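Potential RNA-dependent RNA polymerase (Human picobirnavirus, PDB 5I62) catalyses template-directed RNA synthesis from ribonucleoside triphosphates, serving both transcription and replication of the viral double-stranded RNA genome. Local coordinates at residues M247-T260 with G361-V373. Residues are numbered along the deposited sequence; the frame is centred on the assembly and turned at random.
Sequences MFDTKGPRDVVVCT and GVLTYPGISAEDV
V258 and L363 form a hydrogen-bonded antiparallel pair where strand 257-260 runs against strand 361-363: V258 N donates to L363 O at 3.0 Å, and L363 N returns the bond to V258 O. These are the two middle strands of a four-stranded antiparallel sheet in the polymerase domain, the palm by its topology. On the V258 face the packing is close. I368, with CG1 anti to the backbone nitrogen (chi1 -176°) and the chain extended beyond it, brings CD1 within 3.6 Å of V258 CG2, while T260 CG2 lies across V373 CG1 at the start of helix 370-378. On the reverse face V257 CG1 presses on V362 CG2 at 3.4 Å, tighter than usual for two carbons, and M247 SD reaches the same methyl from helix 237-250.

Beyond the strands the contact becomes polar and watery. T364 OG1 donates to V256 O (2.9 Å), and G367 N approaches D255 OD1 from above the carboxylate plane at 2.7 Å. One water joins D255 OD2 to T364 OG1; another links OD1 with I368 O. With each carboxylate oxygen engaged, D255 pins the type II turn 365-368 beside its own loop, and probably stays ionised.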
ATOM      1  N   MET A 247      14.403   9.546  15.677  1.00 16.80           N
ATOM      2  CA  MET A 247      15.472   8.701  15.155  1.00 16.57           C
ATOM      3  C   MET A 247      16.740   9.516  14.919  1.00 20.97           C
ATOM      4  O   MET A 247      17.850   9.087  15.276  1.00 17.92           O
ATOM      5  CB  MET A 247      14.997   8.014  13.869  1.00 16.72           C
ATOM      6  CG  MET A 247      16.022   7.048  13.261  1.00 19.02           C
ATOM      7  SD  MET A 247      15.535   6.544  11.585  1.00 22.53           S
ATOM      8  CE  MET A 247      15.752   8.113  10.738  1.00 21.17           C
ATOM      9  N   PHE A 248      16.591  10.714  14.350  1.00 16.81           N
ATOM     10  CA  PHE A 248      17.750  11.578  14.174  1.00 20.17           C
ATOM     11  C   PHE A 248      18.291  12.077  15.513  1.00 19.83           C
ATOM     12  O   PHE A 248      19.511  12.194  15.688  1.00 22.07           O
ATOM     13  CB  PHE A 248      17.405  12.744  13.257  1.00 19.11           C
ATOM     14  CG  PHE A 248      17.474  12.394  11.802  1.00 20.59           C
ATOM     15  CD1 PHE A 248      18.684  12.040  11.225  1.00 22.91           C
ATOM     16  CD2 PHE A 248      16.339  12.390  11.019  1.00 22.46           C
ATOM     17  CE1 PHE A 248      18.761  11.701   9.880  1.00 30.10           C
ATOM     18  CE2 PHE A 248      16.409  12.061   9.667  1.00 23.63           C
ATOM     19  CZ  PHE A 248      17.617  11.703   9.105  1.00 22.66           C
ATOM     20  N   ASP A 249      17.397  12.378  16.461  1.00 17.65           N
ATOM     21  CA  ASP A 249      17.813  12.857  17.782  1.00 20.87           C
ATOM     22  C   ASP A 249      18.588  11.805  18.569  1.00 22.86           C
ATOM     23  O   ASP A 249      19.436  12.156  19.407  1.00 22.65           O
ATOM     24  CB  ASP A 249      16.593  13.283  18.605  1.00 20.54           C
ATOM     25  CG  ASP A 249      15.911  14.527  18.063  1.00 22.26           C
ATOM     26  OD1 ASP A 249      16.544  15.274  17.278  1.00 23.46           O
ATOM     27  OD2 ASP A 249      14.738  14.760  18.445  1.00 23.22           O
ATOM     28  N   THR A 250      18.292  10.522  18.353  1.00 16.02           N
ATOM     29  CA  THR A 250      18.833   9.449  19.178  1.00 16.91           C
ATOM     30  C   THR A 250      19.770   8.519  18.415  1.00 19.06           C
ATOM     31  O   THR A 250      20.152   7.478  18.944  1.00 18.11           O
ATOM     32  CB  THR A 250      17.702   8.642  19.817  1.00 19.73           C
ATOM     33  OG1 THR A 250      16.919   7.995  18.790  1.00 19.31           O
ATOM     34  CG2 THR A 250      16.801   9.539  20.644  1.00 17.20           C
ATOM     35  N   LYS A 251      20.164   8.857  17.197  1.00 17.74           N
ATOM     36  CA  LYS A 251      21.044   7.943  16.499  1.00 20.45           C
ATOM     37  C   LYS A 251      22.494   8.202  16.881  1.00 25.64           C
ATOM     38  O   LYS A 251      22.858   9.303  17.304  1.00 25.81           O
ATOM     39  CB  LYS A 251      20.885   8.040  14.993  1.00 24.13           C
ATOM     40  CG  LYS A 251      21.562   9.202  14.350  1.00 27.30           C
ATOM     41  CD  LYS A 251      21.653   8.944  12.850  1.00 28.90           C
ATOM     42  CE  LYS A 251      22.546   9.959  12.191  1.00 28.52           C
ATOM     43  NZ  LYS A 251      23.970   9.774  12.582  1.00 24.14           N
ATOM     44  N   GLY A 252      23.318   7.169  16.717  1.00 20.60           N
ATOM     45  CA  GLY A 252      24.752   7.320  16.803  1.00 30.55           C
ATOM     46  C   GLY A 252      25.261   8.448  15.926  1.00 33.92           C
ATOM     47  O   GLY A 252      24.969   8.518  14.728  1.00 32.00           O
ATOM     48  N   PRO A 253      26.021   9.369  16.527  1.00 36.19           N
ATOM     49  CA  PRO A 253      26.663  10.434  15.738  1.00 33.18           C
ATOM     50  C   PRO A 253      27.506   9.912  14.587  1.00 24.70           C
ATOM     51  O   PRO A 253      27.652  10.594  13.572  1.00 28.00           O
ATOM     52  CB  PRO A 253      27.532  11.159  16.776  1.00 32.71           C
ATOM     53  CG  PRO A 253      26.886  10.841  18.093  1.00 28.39           C
ATOM     54  CD  PRO A 253      26.343   9.464  17.959  1.00 37.14           C
ATOM     55  N   ARG A 254      28.080   8.727  14.719  1.00 26.34           N
ATOM     56  CA  ARG A 254      28.876   8.167  13.639  1.00 33.32           C
ATOM     57  C   ARG A 254      28.049   7.329  12.665  1.00 31.51           C
ATOM     58  O   ARG A 254      28.569   6.942  11.614  1.00 29.33           O
ATOM     59  CB  ARG A 254      30.006   7.307  14.204  1.00 36.16           C
ATOM     60  CG  ARG A 254      30.923   8.032  15.201  1.00 47.11           C
ATOM     61  CD  ARG A 254      31.654   9.192  14.537  1.00 54.50           C
ATOM     62  NE  ARG A 254      32.771   9.694  15.344  1.00 60.91           N
ATOM     63  CZ  ARG A 254      33.786   8.960  15.801  1.00 67.26           C
ATOM     64  NH1 ARG A 254      33.870   7.652  15.528  1.00 67.66           N
ATOM     65  NH2 ARG A 254      34.744   9.545  16.519  1.00 68.67           N
ATOM     66  N   ASP A 255      26.790   7.039  12.985  1.00 23.83           N
ATOM     67  CA  ASP A 255      26.041   6.045  12.229  1.00 26.49           C
ATOM     68  C   ASP A 255      25.244   6.679  11.102  1.00 24.30           C
ATOM     69  O   ASP A 255      24.879   7.853  11.151  1.00 21.15           O
ATOM     70  CB  ASP A 255      25.089   5.262  13.125  1.00 21.72           C
ATOM     71  CG  ASP A 255      25.811   4.322  14.056  1.00 25.53           C
ATOM     72  OD1 ASP A 255      26.682   3.554  13.569  1.00 27.34           O
ATOM     73  OD2 ASP A 255      25.508   4.352  15.267  1.00 25.67           O
ATOM     74  N   VAL A 256      24.966   5.866  10.079  1.00 22.01           N
ATOM     75  CA  VAL A 256      24.083   6.270   9.005  1.00 21.41           C
ATOM     76  C   VAL A 256      22.667   5.840   9.362  1.00 21.17           C
ATOM     77  O   VAL A 256      22.439   4.999  10.236  1.00 18.43           O
ATOM     78  CB  VAL A 256      24.498   5.674   7.644  1.00 20.94           C
ATOM     79  CG1 VAL A 256      25.875   6.192   7.220  1.00 24.39           C
ATOM     80  CG2 VAL A 256      24.482   4.155   7.711  1.00 17.68           C
ATOM     81  N   VAL A 257      21.707   6.430   8.669  1.00 19.27           N
ATOM     82  CA  VAL A 257      20.352   5.897   8.586  1.00 17.86           C
ATOM     83  C   VAL A 257      20.263   5.116   7.288  1.00 18.28           C
ATOM     84  O   VAL A 257      20.785   5.563   6.263  1.00 18.54           O
ATOM     85  CB  VAL A 257      19.318   7.034   8.632  1.00 20.04           C
ATOM     86  CG1 VAL A 257      17.909   6.500   8.430  1.00 19.53           C
ATOM     87  CG2 VAL A 257      19.442   7.774   9.943  1.00 19.32           C
ATOM     88  N   VAL A 258      19.644   3.941   7.329  1.00 18.09           N
ATOM     89  CA  VAL A 258      19.477   3.108   6.146  1.00 17.90           C
ATOM     90  C   VAL A 258      18.005   3.086   5.762  1.00 16.72           C
ATOM     91  O   VAL A 258      17.144   2.749   6.585  1.00 15.07           O
ATOM     92  CB  VAL A 258      19.997   1.678   6.372  1.00 18.17           C
ATOM     93  CG1 VAL A 258      19.718   0.819   5.132  1.00 17.37           C
ATOM     94  CG2 VAL A 258      21.477   1.687   6.708  1.00 18.57           C
ATOM     95  N   CYS A 259      17.714   3.434   4.517  1.00 19.10           N
ATOM     96  CA  CYS A 259      16.368   3.336   3.957  1.00 17.48           C
ATOM     97  C   CYS A 259      16.355   2.120   3.042  1.00 21.62           C
ATOM     98  O   CYS A 259      17.033   2.111   2.007  1.00 21.62           O
ATOM     99  CB  CYS A 259      15.995   4.596   3.191  1.00 21.93           C
ATOM    100  SG  CYS A 259      16.278   6.113   4.115  1.00 24.43           S
ATOM    101  N   THR A 260      15.594   1.103   3.421  1.00 17.95           N
ATOM    102  CA  THR A 260      15.671  -0.175   2.746  1.00 18.96           C
ATOM    103  C   THR A 260      14.688  -0.218   1.588  1.00 22.75           C
ATOM    104  O   THR A 260      13.760   0.584   1.490  1.00 22.28           O
ATOM    105  CB  THR A 260      15.397  -1.320   3.724  1.00 19.96           C
ATOM    106  OG1 THR A 260      14.215  -1.029   4.469  1.00 17.85           O
ATOM    107  CG2 THR A 260      16.570  -1.477   4.698  1.00 17.19           C
ATOM    108  N   GLY A 361      11.021   0.594   4.845  1.00 18.09           N
ATOM    109  CA  GLY A 361      11.670   0.671   6.145  1.00 16.59           C
ATOM    110  C   GLY A 361      12.721   1.757   6.214  1.00 16.93           C
ATOM    111  O   GLY A 361      13.327   2.138   5.204  1.00 17.50           O
ATOM    112  N   VAL A 362      12.954   2.243   7.430  1.00 14.62           N
ATOM    113  CA  VAL A 362      14.044   3.166   7.695  1.00 13.13           C
ATOM    114  C   VAL A 362      14.541   2.858   9.099  1.00 15.40           C
ATOM    115  O   VAL A 362      13.736   2.683  10.018  1.00 15.31           O
ATOM    116  CB  VAL A 362      13.602   4.638   7.518  1.00 18.40           C
ATOM    117  CG1 VAL A 362      12.447   5.000   8.452  1.00 18.04           C
ATOM    118  CG2 VAL A 362      14.754   5.573   7.733  1.00 22.35           C
ATOM    119  N   LEU A 363      15.852   2.699   9.258  1.00 14.47           N
ATOM    120  CA  LEU A 363      16.340   2.171  10.527  1.00 13.43           C
ATOM    121  C   LEU A 363      17.771   2.611  10.798  1.00 14.13           C
ATOM    122  O   LEU A 363      18.514   2.998   9.897  1.00 16.75           O
ATOM    123  CB  LEU A 363      16.246   0.635  10.570  1.00 14.28           C
ATOM    124  CG  LEU A 363      17.320  -0.172   9.822  1.00 14.95           C
ATOM    125  CD1 LEU A 363      17.370  -1.605  10.346  1.00 13.97           C
ATOM    126  CD2 LEU A 363      17.033  -0.194   8.319  1.00 15.78           C
ATOM    127  N   THR A 364      18.155   2.508  12.064  1.00 16.66           N
ATOM    128  CA  THR A 364      19.546   2.719  12.432  1.00 15.77           C
ATOM    129  C   THR A 364      19.857   1.886  13.667  1.00 16.62           C
ATOM    130  O   THR A 364      18.967   1.554  14.452  1.00 15.41           O
ATOM    131  CB  THR A 364      19.851   4.214  12.662  1.00 18.81           C
ATOM    132  OG1 THR A 364      21.267   4.418  12.778  1.00 19.34           O
ATOM    133  CG2 THR A 364      19.164   4.713  13.922  1.00 18.98           C
ATOM    134  N   TYR A 365      21.123   1.497  13.787  1.00 16.82           N
ATOM    135  CA  TYR A 365      21.669   0.896  14.994  1.00 16.63           C
ATOM    136  C   TYR A 365      23.183   1.048  14.943  1.00 17.25           C
ATOM    137  O   TYR A 365      23.737   1.348  13.886  1.00 17.34           O
ATOM    138  CB  TYR A 365      21.247  -0.582  15.137  1.00 15.14           C
ATOM    139  CG  TYR A 365      21.694  -1.491  14.006  1.00 16.68           C
ATOM    140  CD1 TYR A 365      23.003  -1.983  13.938  1.00 18.83           C
ATOM    141  CD2 TYR A 365      20.793  -1.899  13.024  1.00 15.85           C
ATOM    142  CE1 TYR A 365      23.398  -2.827  12.906  1.00 17.76           C
ATOM    143  CE2 TYR A 365      21.172  -2.741  11.995  1.00 15.83           C
ATOM    144  CZ  TYR A 365      22.477  -3.200  11.936  1.00 23.24           C
ATOM    145  OH  TYR A 365      22.854  -4.036  10.907  1.00 22.93           O
ATOM    146  N   PRO A 366      23.870   0.882  16.065  1.00 18.22           N
ATOM    147  CA  PRO A 366      25.334   1.100  16.075  1.00 22.48           C
ATOM    148  C   PRO A 366      26.082   0.264  15.047  1.00 18.93           C
ATOM    149  O   PRO A 366      25.993  -0.965  15.064  1.00 19.34           O
ATOM    150  CB  PRO A 366      25.731   0.713  17.505  1.00 22.88           C
ATOM    151  CG  PRO A 366      24.527   1.139  18.307  1.00 24.89           C
ATOM    152  CD  PRO A 366      23.334   0.759  17.436  1.00 18.05           C
ATOM    153  N   GLY A 367      26.811   0.923  14.144  1.00 18.62           N
ATOM    154  CA  GLY A 367      27.585   0.221  13.135  1.00 21.95           C
ATOM    155  C   GLY A 367      26.796  -0.298  11.948  1.00 22.98           C
ATOM    156  O   GLY A 367      27.341  -1.069  11.156  1.00 22.52           O
ATOM    157  N   ILE A 368      25.530   0.108  11.795  1.00 18.54           N
ATOM    158  CA  ILE A 368      24.718  -0.382  10.682  1.00 21.26           C
ATOM    159  C   ILE A 368      25.332   0.004   9.340  1.00 21.17           C
ATOM    160  O   ILE A 368      25.888   1.094   9.179  1.00 18.74           O
ATOM    161  CB  ILE A 368      23.279   0.156  10.793  1.00 17.91           C
ATOM    162  CG1 ILE A 368      22.388  -0.414   9.688  1.00 15.74           C
ATOM    163  CG2 ILE A 368      23.248   1.690  10.711  1.00 15.30           C
ATOM    164  CD1 ILE A 368      20.937   0.009   9.889  1.00 14.95           C
ATOM    165  N   SER A 369      25.226  -0.901   8.369  1.00 17.82           N
ATOM    166  CA  SER A 369      25.514  -0.597   6.978  1.00 23.14           C
ATOM    167  C   SER A 369      24.410  -1.189   6.101  1.00 21.31           C
ATOM    168  O   SER A 369      23.699  -2.101   6.510  1.00 19.85           O
ATOM    169  CB  SER A 369      26.895  -1.120   6.555  1.00 24.39           C
ATOM    170  OG  SER A 369      26.911  -2.530   6.433  1.00 23.94           O
ATOM    171  N   ALA A 370      24.252  -0.639   4.894  1.00 19.69           N
ATOM    172  CA  ALA A 370      23.206  -1.139   4.005  1.00 23.89           C
ATOM    173  C   ALA A 370      23.483  -2.579   3.592  1.00 23.44           C
ATOM    174  O   ALA A 370      22.564  -3.393   3.469  1.00 19.99           O
ATOM    175  CB  ALA A 370      23.081  -0.246   2.777  1.00 23.59           C
ATOM    176  N   GLU A 371      24.749  -2.926   3.381  1.00 22.85           N
ATOM    177  CA  GLU A 371      25.020  -4.281   2.926  1.00 26.21           C
ATOM    178  C   GLU A 371      24.872  -5.285   4.071  1.00 22.57           C
ATOM    179  O   GLU A 371      24.494  -6.440   3.844  1.00 24.57           O
ATOM    180  CB  GLU A 371      26.398  -4.345   2.278  1.00 27.61           C
ATOM    181  CG  GLU A 371      27.506  -4.085   3.262  1.00 33.62           C
ATOM    182  CD  GLU A 371      27.789  -2.591   3.491  1.00 41.59           C
ATOM    183  OE1 GLU A 371      27.067  -1.734   2.887  1.00 35.85           O
ATOM    184  OE2 GLU A 371      28.698  -2.244   4.288  1.00 46.97           O
ATOM    185  N   ASP A 372      25.150  -4.867   5.314  1.00 21.37           N
ATOM    186  CA  ASP A 372      24.840  -5.741   6.446  1.00 21.64           C
ATOM    187  C   ASP A 372      23.335  -5.979   6.566  1.00 20.54           C
ATOM    188  O   ASP A 372      22.893  -7.111   6.801  1.00 19.77           O
ATOM    189  CB  ASP A 372      25.357  -5.155   7.753  1.00 22.61           C
ATOM    190  CG  ASP A 372      26.864  -5.290   7.905  1.00 29.50           C
ATOM    191  OD1 ASP A 372      27.501  -5.971   7.071  1.00 30.52           O
ATOM    192  OD2 ASP A 372      27.403  -4.727   8.879  1.00 31.49           O
ATOM    193  N   VAL A 373      22.543  -4.911   6.487  1.00 17.63           N
ATOM    194  CA  VAL A 373      21.090  -5.071   6.554  1.00 14.67           C
ATOM    195  C   VAL A 373      20.627  -5.983   5.432  1.00 18.34           C
ATOM    196  O   VAL A 373      19.840  -6.919   5.646  1.00 16.71           O
ATOM    197  CB  VAL A 373      20.394  -3.695   6.492  1.00 15.99           C
ATOM    198  CG1 VAL A 373      18.885  -3.859   6.289  1.00 17.53           C
ATOM    199  CG2 VAL A 373      20.661  -2.896   7.751  1.00 15.17           C
TER
HETATM  200  O   HOH W   1      22.415   4.411  15.308  1.00 23.94           O
HETATM  201  O   HOH W   2      26.575   3.263  10.508  1.00 20.46           O